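Local coordinates for melanin biosynthesis protein TyrA, putative (Shewanella oneidensis, PDB 2IIZ), which binds heme b and probably acts as a dye-decolorizing (DyP-type) peroxidase, at residues Gln11-Asn19 with Asp57-Ala65; Gly18-Ala29 with Tyr101-Tyr112. All coordinates share one frame; numbering follows the deposited sequence.

In the fold
From the N terminus the chain runs through the loop 11-19, which turns straight into strand 21-29; helix 34-54 follows and returns the chain to strand 61-67. Contact 1 closes this first excursion by laying the loop on that strand. The longer loop, from strand 21-29 through strand 61-67, closes when strand 103-109 comes up antiparallel beside strand 21-29 in contact 2. The two closures cross, since their segments alternate along the chain, and they share Gly18 and Asn19. Strands 61-67 and 103-109 are sheet neighbours: the backbone N of Arg108 bonds Asn61 O, and its guanidinium NH2 bonds Glu17 O. Together they tie up the N-terminal ferredoxin-like half, whose strand order is 4-1-3-2.

Contact 1: Gln11-Asn19 with Asp57-Ala65; sequences QLGVCAEGN and DSAFNGFVA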
loop_
_atom_site.group_PDB
_atom_site.type_symbol
_atom_site.label_atom_id
_atom_site.label_comp_id
_atom_site.label_asym_id
_atom_site.label_seq_id
_atom_site.Cartn_x
_atom_site.Cartn_y
_atom_site.Cartn_z
ATOM N N GLN A 11 -8.510 17.308 -17.777
ATOM C CA GLN A 11 -7.819 16.074 -17.442
ATOM C C GLN A 11 -8.840 15.068 -16.974
ATOM O O GLN A 11 -9.788 15.404 -16.259
ATOM C CB GLN A 11 -6.772 16.312 -16.363
ATOM C CG GLN A 11 -5.629 17.164 -16.859
ATOM C CD GLN A 11 -4.542 17.311 -15.845
ATOM O OE1 GLN A 11 -3.894 16.341 -15.482
ATOM N NE2 GLN A 11 -4.332 18.529 -15.380
ATOM N N LEU A 12 -8.640 13.820 -17.378
ATOM C CA LEU A 12 -9.691 12.819 -17.285
ATOM C C LEU A 12 -9.909 12.317 -15.870
ATOM O O LEU A 12 -10.982 11.803 -15.561
ATOM C CB LEU A 12 -9.379 11.646 -18.213
ATOM C CG LEU A 12 -9.248 11.981 -19.697
ATOM C CD1 LEU A 12 -8.970 10.727 -20.505
ATOM C CD2 LEU A 12 -10.523 12.657 -20.200
ATOM N N GLY A 13 -8.909 12.461 -15.009
ATOM C CA GLY A 13 -9.001 11.902 -13.650
ATOM C C GLY A 13 -9.780 12.783 -12.691
ATOM O O GLY A 13 -10.047 12.389 -11.575
ATOM N N VAL A 14 -10.149 13.987 -13.123
ATOM C CA VAL A 14 -10.782 14.945 -12.220
ATOM C C VAL A 14 -12.180 14.512 -11.890
ATOM O O VAL A 14 -12.583 14.543 -10.716
ATOM C CB VAL A 14 -10.875 16.350 -12.818
ATOM C CG1 VAL A 14 -11.590 17.284 -11.837
ATOM C CG2 VAL A 14 -9.476 16.902 -13.119
ATOM N N CYS A 15 -12.916 14.123 -12.934
ATOM C CA CYS A 15 -14.305 13.689 -12.820
ATOM C C CYS A 15 -14.475 12.165 -12.907
ATOM O O CYS A 15 -15.599 11.671 -12.960
ATOM C CB CYS A 15 -15.141 14.326 -13.914
ATOM S SG CYS A 15 -15.268 16.109 -13.848
ATOM N N ALA A 16 -13.381 11.418 -12.918
ATOM C CA ALA A 16 -13.483 9.980 -13.157
ATOM C C ALA A 16 -14.394 9.323 -12.142
ATOM O O ALA A 16 -14.462 9.750 -10.986
ATOM C CB ALA A 16 -12.107 9.328 -13.118
ATOM N N GLU A 17 -15.093 8.284 -12.582
ATOM C CA GLU A 17 -15.812 7.403 -11.665
ATOM C C GLU A 17 -14.806 6.700 -10.745
ATOM O O GLU A 17 -13.591 6.689 -11.006
ATOM C CB GLU A 17 -16.637 6.362 -12.431
ATOM C CG GLU A 17 -17.795 6.925 -13.254
ATOM C CD GLU A 17 -18.850 7.627 -12.402
ATOM O OE1 GLU A 17 -18.969 7.272 -11.203
ATOM O OE2 GLU A 17 -19.557 8.532 -12.931
ATOM N N GLY A 18 -15.312 6.123 -9.664
ATOM C CA GLY A 18 -14.453 5.500 -8.623
ATOM C C GLY A 18 -13.585 4.363 -9.122
ATOM O O GLY A 18 -13.882 3.799 -10.179
ATOM N N ASN A 19 -12.529 4.037 -8.355
ATOM C CA ASN A 19 -11.577 2.948 -8.667
ATOM C C ASN A 19 -11.162 2.187 -7.439
ATOM O O ASN A 19 -11.263 2.696 -6.324
ATOM C CB ASN A 19 -10.273 3.482 -9.287
ATOM C CG ASN A 19 -10.483 4.097 -10.664
ATOM O OD1 ASN A 19 -10.945 5.224 -10.782
ATOM N ND2 ASN A 19 -10.150 3.360 -11.693
ATOM N N ASP A 57 -8.522 -1.215 -19.980
ATOM C CA ASP A 57 -8.861 -2.485 -19.386
ATOM C C ASP A 57 -9.017 -2.388 -17.862
ATOM O O ASP A 57 -9.819 -3.113 -17.274
ATOM C CB ASP A 57 -7.784 -3.523 -19.761
ATOM C CG ASP A 57 -8.292 -4.949 -19.686
ATOM O OD1 ASP A 57 -9.440 -5.144 -19.225
ATOM O OD2 ASP A 57 -7.539 -5.876 -20.091
ATOM N N SER A 58 -8.257 -1.492 -17.227
ATOM C CA SER A 58 -8.287 -1.347 -15.764
ATOM C C SER A 58 -8.659 0.070 -15.359
ATOM O O SER A 58 -8.233 0.550 -14.315
ATOM C CB SER A 58 -6.925 -1.719 -15.185
ATOM O OG SER A 58 -5.941 -0.748 -15.502
ATOM N N ALA A 59 -9.454 0.724 -16.202
ATOM C CA ALA A 59 -10.024 2.054 -15.932
ATOM C C ALA A 59 -9.038 3.071 -15.361
ATOM O O ALA A 59 -9.343 3.782 -14.390
ATOM C CB ALA A 59 -11.233 1.921 -15.047
ATOM N N PHE A 60 -7.853 3.141 -15.965
ATOM C CA PHE A 60 -6.819 4.030 -15.459
ATOM C C PHE A 60 -7.236 5.454 -15.687
ATOM O O PHE A 60 -7.853 5.776 -16.714
ATOM C CB PHE A 60 -5.472 3.792 -16.138
ATOM C CG PHE A 60 -4.418 4.767 -15.717
ATOM C CD1 PHE A 60 -4.366 6.047 -16.273
ATOM C CD2 PHE A 60 -3.474 4.415 -14.760
ATOM C CE1 PHE A 60 -3.390 6.971 -15.881
ATOM C CE2 PHE A 60 -2.495 5.323 -14.362
ATOM C CZ PHE A 60 -2.454 6.610 -14.926
ATOM N N ASN A 61 -6.895 6.318 -14.736
ATOM C CA ASN A 61 -7.057 7.753 -14.940
ATOM C C ASN A 61 -6.331 8.515 -13.856
ATOM O O ASN A 61 -5.941 7.927 -12.847
ATOM C CB ASN A 61 -8.518 8.143 -14.933
ATOM C CG ASN A 61 -9.137 7.944 -13.597
ATOM O OD1 ASN A 61 -8.992 8.785 -12.689
ATOM N ND2 ASN A 61 -9.836 6.821 -13.443
ATOM N N GLY A 62 -6.160 9.819 -14.087
ATOM C CA GLY A 62 -5.230 10.616 -13.314
ATOM C C GLY A 62 -5.231 12.100 -13.653
ATOM O O GLY A 62 -5.790 12.529 -14.663
ATOM N N PHE A 63 -4.598 12.882 -12.787
ATOM C CA PHE A 63 -4.368 14.270 -13.072
ATOM C C PHE A 63 -3.138 14.802 -12.363
ATOM O O PHE A 63 -2.712 14.245 -11.359
ATOM C CB PHE A 63 -5.633 15.128 -12.811
ATOM C CG PHE A 63 -6.025 15.274 -11.371
ATOM C CD1 PHE A 63 -5.316 16.099 -10.509
ATOM C CD2 PHE A 63 -7.125 14.606 -10.877
ATOM C CE1 PHE A 63 -5.699 16.238 -9.161
ATOM C CE2 PHE A 63 -7.499 14.745 -9.550
ATOM C CZ PHE A 63 -6.778 15.565 -8.698
ATOM N N VAL A 64 -2.575 15.874 -12.924
ATOM C CA VAL A 64 -1.568 16.718 -12.283
ATOM C C VAL A 64 -2.169 18.081 -11.953
ATOM O O VAL A 64 -2.733 18.746 -12.834
ATOM C CB VAL A 64 -0.365 17.005 -13.193
ATOM C CG1 VAL A 64 0.797 17.595 -12.377
ATOM C CG2 VAL A 64 0.087 15.740 -13.888
ATOM N N ALA A 65 -2.030 18.476 -10.685
ATOM C CA ALA A 65 -2.466 19.776 -10.181
ATOM C C ALA A 65 -1.310 20.482 -9.509
ATOM O O ALA A 65 -0.325 19.852 -9.119
ATOM C CB ALA A 65 -3.588 19.616 -9.204
#
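Gly13 and Gly62 let the two backbones meet, their CA atoms 4.0 Å apart, where a type I turn from Gln11 to Val14 rests on strand 61-67. Gly13 N gives a weak bond to Gly62 O. The extended side chain of Gln11 (chi2 -175°) reaches along the strand and grips one residue twice: OE1 takes the N-H of Val64 at 2.9 Å, and NE2 gives to Val64 O at 3.0 Å while also bonding Pro302 O. With an alanine here, Val64 N and Val64 O would probably lose their side-chain mates, and the turn would be freer to shift over the strand. The strand belongs to the ferredoxin-like N-terminal domain of DyP-type peroxidases, and this loop leads into that domain's first strand. Beyond the glycines Asn61, its CG set between backbone N and carbonyl carbon (chi1 66°), stands up against the loop. Ala16 CB packs on its amide, 3.3 Å from Asn61 CG, and Asn61 ND2 gives a bond to Asn19 OD1, the two amide planes 54° apart. Asn19 ND2 bonds Ala59 O at 2.8 Å from above the carbonyl plane of Ala59. Phe63 turns a ring edge to Gly13 C, with Val14 CG2 4.0 Å from Phe63 CD2; the ring stacks with His106.

Contact 2: Gly18-Ala29 with Tyr101-Tyr112; sequences GNLHSVYLMFNA and YDLFVHLRCDRY. With EDO (1,2-ethanediol), chain E; EDO (1,2-ethanediol), chain D.
Phe104 carries Met26, present as selenomethionine, on one ring face, CE standing 3.7 Å from the Phe104 ring centroid; His106 N lies over the opposite face, offset toward the rim, and Tyr24 CB meets the edge. Met26 CB lies over a face of Tyr101, and the bend at chi2 (-67°) swings SE and CE onto Phe104, with SE still 3.6 Å from Tyr101 CD2, so Met-aromatic contacts join it to both rings. On the other face of the sheet Tyr112 CB sits over a face of His21, and the Tyr112 ring comes edge-to-face, planes 80° apart. Between these two layers the strands pair antiparallel from His21 with Cys109 to Phe27 with Leu103, where Asp102 and Leu103 together face Phe27 as a classic beta bulge. Side-chain bonds close the ladder: Asn28 OD1 accepts Asp102 N at 2.8 Å, and Asp102 OD2 takes Ala29 N at 2.9 Å. At the opposite end Asp110 OD1 holds Leu20 N on its anti side, and Arg108 NE reaches Asn19 OD1 in the guanidinium plane; Arg108 NH1 bonds Gln244. Strand 130-139 flanks strand 21-29, Leu115 of helix 112-125 covers Val23 and Leu107, helix 34-54 lies on Leu103, and His21 meets His21 of the second subunit.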
loop_
_atom_site.group_PDB
_atom_site.type_symbol
_atom_site.label_atom_id
_atom_site.label_comp_id
_atom_site.label_asym_id
_atom_site.label_seq_id
_atom_site.Cartn_x
_atom_site.Cartn_y
_atom_site.Cartn_z
ATOM N N GLY A 18 -15.312 6.123 -9.664
ATOM C CA GLY A 18 -14.453 5.500 -8.623
ATOM C C GLY A 18 -13.585 4.363 -9.122
ATOM O O GLY A 18 -13.882 3.799 -10.179
ATOM N N ASN A 19 -12.529 4.037 -8.355
ATOM C CA ASN A 19 -11.577 2.948 -8.667
ATOM C C ASN A 19 -11.162 2.187 -7.439
ATOM O O ASN A 19 -11.263 2.696 -6.324
ATOM C CB ASN A 19 -10.273 3.482 -9.287
ATOM C CG ASN A 19 -10.483 4.097 -10.664
ATOM O OD1 ASN A 19 -10.945 5.224 -10.782
ATOM N ND2 ASN A 19 -10.150 3.360 -11.693
ATOM N N LEU A 20 -10.678 0.966 -7.641
ATOM C CA LEU A 20 -10.225 0.157 -6.516
ATOM C C LEU A 20 -8.955 0.677 -5.823
ATOM O O LEU A 20 -8.733 0.370 -4.652
ATOM C CB LEU A 20 -9.989 -1.291 -6.951
ATOM C CG LEU A 20 -11.212 -2.018 -7.525
ATOM C CD1 LEU A 20 -10.869 -3.442 -8.039
ATOM C CD2 LEU A 20 -12.309 -2.092 -6.501
ATOM N N HIS A 21 -8.121 1.448 -6.526
ATOM C CA HIS A 21 -6.827 1.875 -5.973
ATOM C C HIS A 21 -6.404 3.243 -6.494
ATOM O O HIS A 21 -6.888 3.713 -7.511
ATOM C CB HIS A 21 -5.720 0.912 -6.348
ATOM C CG HIS A 21 -5.912 -0.511 -5.902
ATOM N ND1 HIS A 21 -5.825 -0.900 -4.584
ATOM C CD2 HIS A 21 -6.146 -1.644 -6.611
ATOM C CE1 HIS A 21 -6.012 -2.209 -4.497
ATOM N NE2 HIS A 21 -6.210 -2.688 -5.713
ATOM N N SER A 22 -5.480 3.867 -5.773
ATOM C CA SER A 22 -4.982 5.188 -6.125
ATOM C C SER A 22 -3.632 5.477 -5.472
ATOM O O SER A 22 -3.277 4.879 -4.449
ATOM C CB SER A 22 -5.968 6.241 -5.622
ATOM O OG SER A 22 -5.983 6.206 -4.215
ATOM N N VAL A 23 -2.899 6.419 -6.074
ATOM C CA VAL A 23 -1.626 6.923 -5.525
ATOM C C VAL A 23 -1.655 8.455 -5.506
ATOM O O VAL A 23 -2.143 9.114 -6.453
ATOM C CB VAL A 23 -0.453 6.459 -6.350
ATOM C CG1 VAL A 23 0.873 6.926 -5.759
ATOM C CG2 VAL A 23 -0.466 4.928 -6.447
ATOM N N TYR A 24 -1.133 8.999 -4.417
ATOM C CA TYR A 24 -1.149 10.429 -4.176
ATOM C C TYR A 24 0.293 10.899 -3.898
ATOM O O TYR A 24 0.939 10.481 -2.919
ATOM C CB TYR A 24 -2.065 10.761 -2.993
ATOM C CG TYR A 24 -3.456 10.150 -3.040
ATOM C CD1 TYR A 24 -4.393 10.556 -3.986
ATOM C CD2 TYR A 24 -3.834 9.172 -2.132
ATOM C CE1 TYR A 24 -5.680 9.986 -4.020
ATOM C CE2 TYR A 24 -5.109 8.604 -2.161
ATOM C CZ TYR A 24 -6.015 9.013 -3.096
ATOM O OH TYR A 24 -7.258 8.435 -3.103
ATOM N N LEU A 25 0.790 11.770 -4.767
ATOM C CA LEU A 25 2.181 12.179 -4.739
ATOM C C LEU A 25 2.261 13.674 -4.701
ATOM O O LEU A 25 1.722 14.369 -5.568
ATOM C CB LEU A 25 2.930 11.687 -5.962
ATOM C CG LEU A 25 2.857 10.199 -6.252
ATOM C CD1 LEU A 25 3.591 9.885 -7.562
ATOM C CD2 LEU A 25 3.438 9.410 -5.097
HETATM N N MSE A 26 2.959 14.135 -3.671
HETATM C CA MSE A 26 3.174 15.533 -3.379
HETATM C C MSE A 26 4.636 15.827 -3.587
HETATM O O MSE A 26 5.485 15.165 -2.975
HETATM C CB MSE A 26 2.799 15.765 -1.941
HETATM C CG MSE A 26 1.341 15.503 -1.719
HETATM SE SE MSE A 26 0.366 16.866 -2.691
HETATM C CE MSE A 26 -1.392 16.284 -2.086
ATOM N N PHE A 27 4.915 16.801 -4.458
ATOM C CA PHE A 27 6.283 17.201 -4.811
ATOM C C PHE A 27 6.478 18.673 -4.534
ATOM O O PHE A 27 5.565 19.485 -4.718
ATOM C CB PHE A 27 6.583 17.014 -6.308
ATOM C CG PHE A 27 6.489 15.603 -6.787
ATOM C CD1 PHE A 27 7.590 14.763 -6.725
ATOM C CD2 PHE A 27 5.295 15.115 -7.306
ATOM C CE1 PHE A 27 7.512 13.451 -7.168
ATOM C CE2 PHE A 27 5.206 13.821 -7.748
ATOM C CZ PHE A 27 6.328 12.974 -7.678
ATOM N N ASN A 28 7.684 19.001 -4.100
ATOM C CA ASN A 28 8.114 20.371 -3.956
ATOM C C ASN A 28 9.312 20.575 -4.869
ATOM O O ASN A 28 10.194 19.710 -4.983
ATOM C CB ASN A 28 8.441 20.703 -2.493
ATOM C CG ASN A 28 7.200 21.036 -1.675
ATOM O OD1 ASN A 28 6.120 21.288 -2.218
ATOM N ND2 ASN A 28 7.352 21.039 -0.358
ATOM N N ALA A 29 9.317 21.729 -5.524
ATOM C CA ALA A 29 10.277 22.019 -6.563
ATOM C C ALA A 29 11.551 22.594 -5.968
ATOM O O ALA A 29 11.517 23.286 -4.955
ATOM C CB ALA A 29 9.671 22.984 -7.565
ATOM N N TYR A 101 1.744 22.110 -0.949
ATOM C CA TYR A 101 2.767 21.433 -1.761
ATOM C C TYR A 101 2.741 22.033 -3.165
ATOM O O TYR A 101 1.672 22.419 -3.642
ATOM C CB TYR A 101 2.505 19.922 -1.848
ATOM C CG TYR A 101 2.379 19.258 -0.495
ATOM C CD1 TYR A 101 3.514 18.891 0.228
ATOM C CD2 TYR A 101 1.122 19.001 0.066
ATOM C CE1 TYR A 101 3.405 18.285 1.474
ATOM C CE2 TYR A 101 0.996 18.394 1.309
ATOM C CZ TYR A 101 2.144 18.039 2.010
ATOM O OH TYR A 101 2.037 17.439 3.242
ATOM N N ASP A 102 3.910 22.102 -3.813
ATOM C CA ASP A 102 4.043 22.708 -5.146
ATOM C C ASP A 102 3.278 21.955 -6.239
ATOM O O ASP A 102 2.637 22.568 -7.101
ATOM C CB ASP A 102 5.523 22.807 -5.555
ATOM C CG ASP A 102 6.300 23.820 -4.730
ATOM O OD1 ASP A 102 5.696 24.546 -3.912
ATOM O OD2 ASP A 102 7.527 23.884 -4.902
ATOM N N LEU A 103 3.358 20.632 -6.199
ATOM C CA LEU A 103 2.709 19.791 -7.195
ATOM C C LEU A 103 2.082 18.557 -6.578
ATOM O O LEU A 103 2.628 17.958 -5.640
ATOM C CB LEU A 103 3.712 19.334 -8.244
ATOM C CG LEU A 103 4.368 20.396 -9.113
ATOM C CD1 LEU A 103 5.455 19.719 -9.927
ATOM C CD2 LEU A 103 3.356 21.073 -10.032
ATOM N N PHE A 104 0.932 18.194 -7.138
ATOM C CA PHE A 104 0.175 17.026 -6.738
ATOM C C PHE A 104 -0.092 16.197 -7.994
ATOM O O PHE A 104 -0.589 16.716 -9.010
ATOM C CB PHE A 104 -1.123 17.477 -6.070
ATOM C CG PHE A 104 -2.063 16.354 -5.674
ATOM C CD1 PHE A 104 -1.590 15.141 -5.192
ATOM C CD2 PHE A 104 -3.433 16.532 -5.775
ATOM C CE1 PHE A 104 -2.465 14.132 -4.831
ATOM C CE2 PHE A 104 -4.303 15.532 -5.418
ATOM C CZ PHE A 104 -3.813 14.323 -4.941
ATOM N N VAL A 105 0.252 14.911 -7.904
ATOM C CA VAL A 105 -0.038 13.947 -8.937
ATOM C C VAL A 105 -0.992 12.917 -8.346
ATOM O O VAL A 105 -0.643 12.157 -7.414
ATOM C CB VAL A 105 1.244 13.247 -9.453
ATOM C CG1 VAL A 105 0.906 12.173 -10.454
ATOM C CG2 VAL A 105 2.183 14.247 -10.093
ATOM N N HIS A 106 -2.194 12.903 -8.909
ATOM C CA HIS A 106 -3.284 12.055 -8.470
ATOM C C HIS A 106 -3.483 10.960 -9.480
ATOM O O HIS A 106 -3.867 11.236 -10.620
ATOM C CB HIS A 106 -4.530 12.902 -8.423
ATOM C CG HIS A 106 -5.762 12.164 -8.034
ATOM N ND1 HIS A 106 -6.249 12.165 -6.744
ATOM C CD2 HIS A 106 -6.619 11.419 -8.761
ATOM C CE1 HIS A 106 -7.353 11.446 -6.692
ATOM N NE2 HIS A 106 -7.599 10.980 -7.901
ATOM N N LEU A 107 -3.226 9.720 -9.062
ATOM C CA LEU A 107 -3.276 8.577 -9.977
ATOM C C LEU A 107 -4.256 7.518 -9.525
ATOM O O LEU A 107 -4.331 7.194 -8.334
ATOM C CB LEU A 107 -1.893 7.935 -10.130
ATOM C CG LEU A 107 -0.748 8.881 -10.466
ATOM C CD1 LEU A 107 0.580 8.123 -10.515
ATOM C CD2 LEU A 107 -0.998 9.617 -11.774
ATOM N N ARG A 108 -4.998 6.964 -10.483
ATOM C CA ARG A 108 -6.035 5.974 -10.150
ATOM C C ARG A 108 -6.156 4.812 -11.118
ATOM O O ARG A 108 -5.870 4.957 -12.302
ATOM C CB ARG A 108 -7.379 6.680 -9.972
ATOM C CG ARG A 108 -7.685 6.848 -8.512
ATOM C CD ARG A 108 -8.638 7.912 -8.233
ATOM N NE ARG A 108 -9.960 7.616 -8.738
ATOM C CZ ARG A 108 -11.070 8.232 -8.342
ATOM N NH1 ARG A 108 -11.040 9.177 -7.409
ATOM N NH2 ARG A 108 -12.218 7.888 -8.884
ATOM N N CYS A 109 -6.579 3.657 -10.592
ATOM C CA CYS A 109 -6.699 2.432 -11.388
ATOM C C CYS A 109 -7.322 1.311 -10.556
ATOM O O CYS A 109 -7.224 1.307 -9.315
ATOM C CB CYS A 109 -5.306 1.978 -11.853
ATOM S SG CYS A 109 -5.274 0.725 -13.155
ATOM N N ASP A 110 -7.952 0.364 -11.238
ATOM C CA ASP A 110 -8.437 -0.873 -10.617
ATOM C C ASP A 110 -7.324 -1.929 -10.436
ATOM O O ASP A 110 -7.561 -3.014 -9.895
ATOM C CB ASP A 110 -9.597 -1.422 -11.442
ATOM C CG ASP A 110 -10.775 -0.456 -11.468
ATOM O OD1 ASP A 110 -10.839 0.433 -10.588
ATOM O OD2 ASP A 110 -11.635 -0.569 -12.357
ATOM N N ARG A 111 -6.117 -1.594 -10.886
ATOM C CA ARG A 111 -4.946 -2.447 -10.718
ATOM C C ARG A 111 -3.887 -1.622 -10.034
ATOM O O ARG A 111 -3.612 -0.485 -10.422
ATOM C CB ARG A 111 -4.408 -2.937 -12.066
ATOM C CG ARG A 111 -5.282 -3.974 -12.728
ATOM C CD ARG A 111 -4.687 -4.537 -13.993
ATOM N NE ARG A 111 -3.366 -5.139 -13.771
ATOM C CZ ARG A 111 -2.741 -5.903 -14.668
ATOM N NH1 ARG A 111 -3.305 -6.167 -15.840
ATOM N NH2 ARG A 111 -1.547 -6.417 -14.400
ATOM N N TYR A 112 -3.292 -2.216 -9.016
ATOM C CA TYR A 112 -2.303 -1.561 -8.164
ATOM C C TYR A 112 -0.939 -1.668 -8.776
ATOM O O TYR A 112 -0.126 -0.785 -8.614
ATOM C CB TYR A 112 -2.320 -2.283 -6.829
ATOM C CG TYR A 112 -1.398 -1.837 -5.717
ATOM C CD1 TYR A 112 -0.055 -2.228 -5.696
ATOM C CD2 TYR A 112 -1.878 -1.056 -4.658
ATOM C CE1 TYR A 112 0.790 -1.837 -4.656
ATOM C CE2 TYR A 112 -1.038 -0.654 -3.600
ATOM C CZ TYR A 112 0.298 -1.047 -3.602
ATOM O OH TYR A 112 1.159 -0.666 -2.572
HETATM C C1 EDO E . -3.185 -5.851 -9.204
HETATM O O1 EDO E . -1.881 -5.538 -8.677
HETATM C C2 EDO E . -4.241 -5.466 -8.161
HETATM O O2 EDO E . -5.570 -5.356 -8.707
HETATM C C1 EDO D . -14.333 -1.060 -10.104
HETATM O O1 EDO D . -15.490 -0.231 -10.161
HETATM C C2 EDO D . -14.668 -2.439 -10.659
HETATM O O2 EDO D . -13.463 -3.143 -10.989
#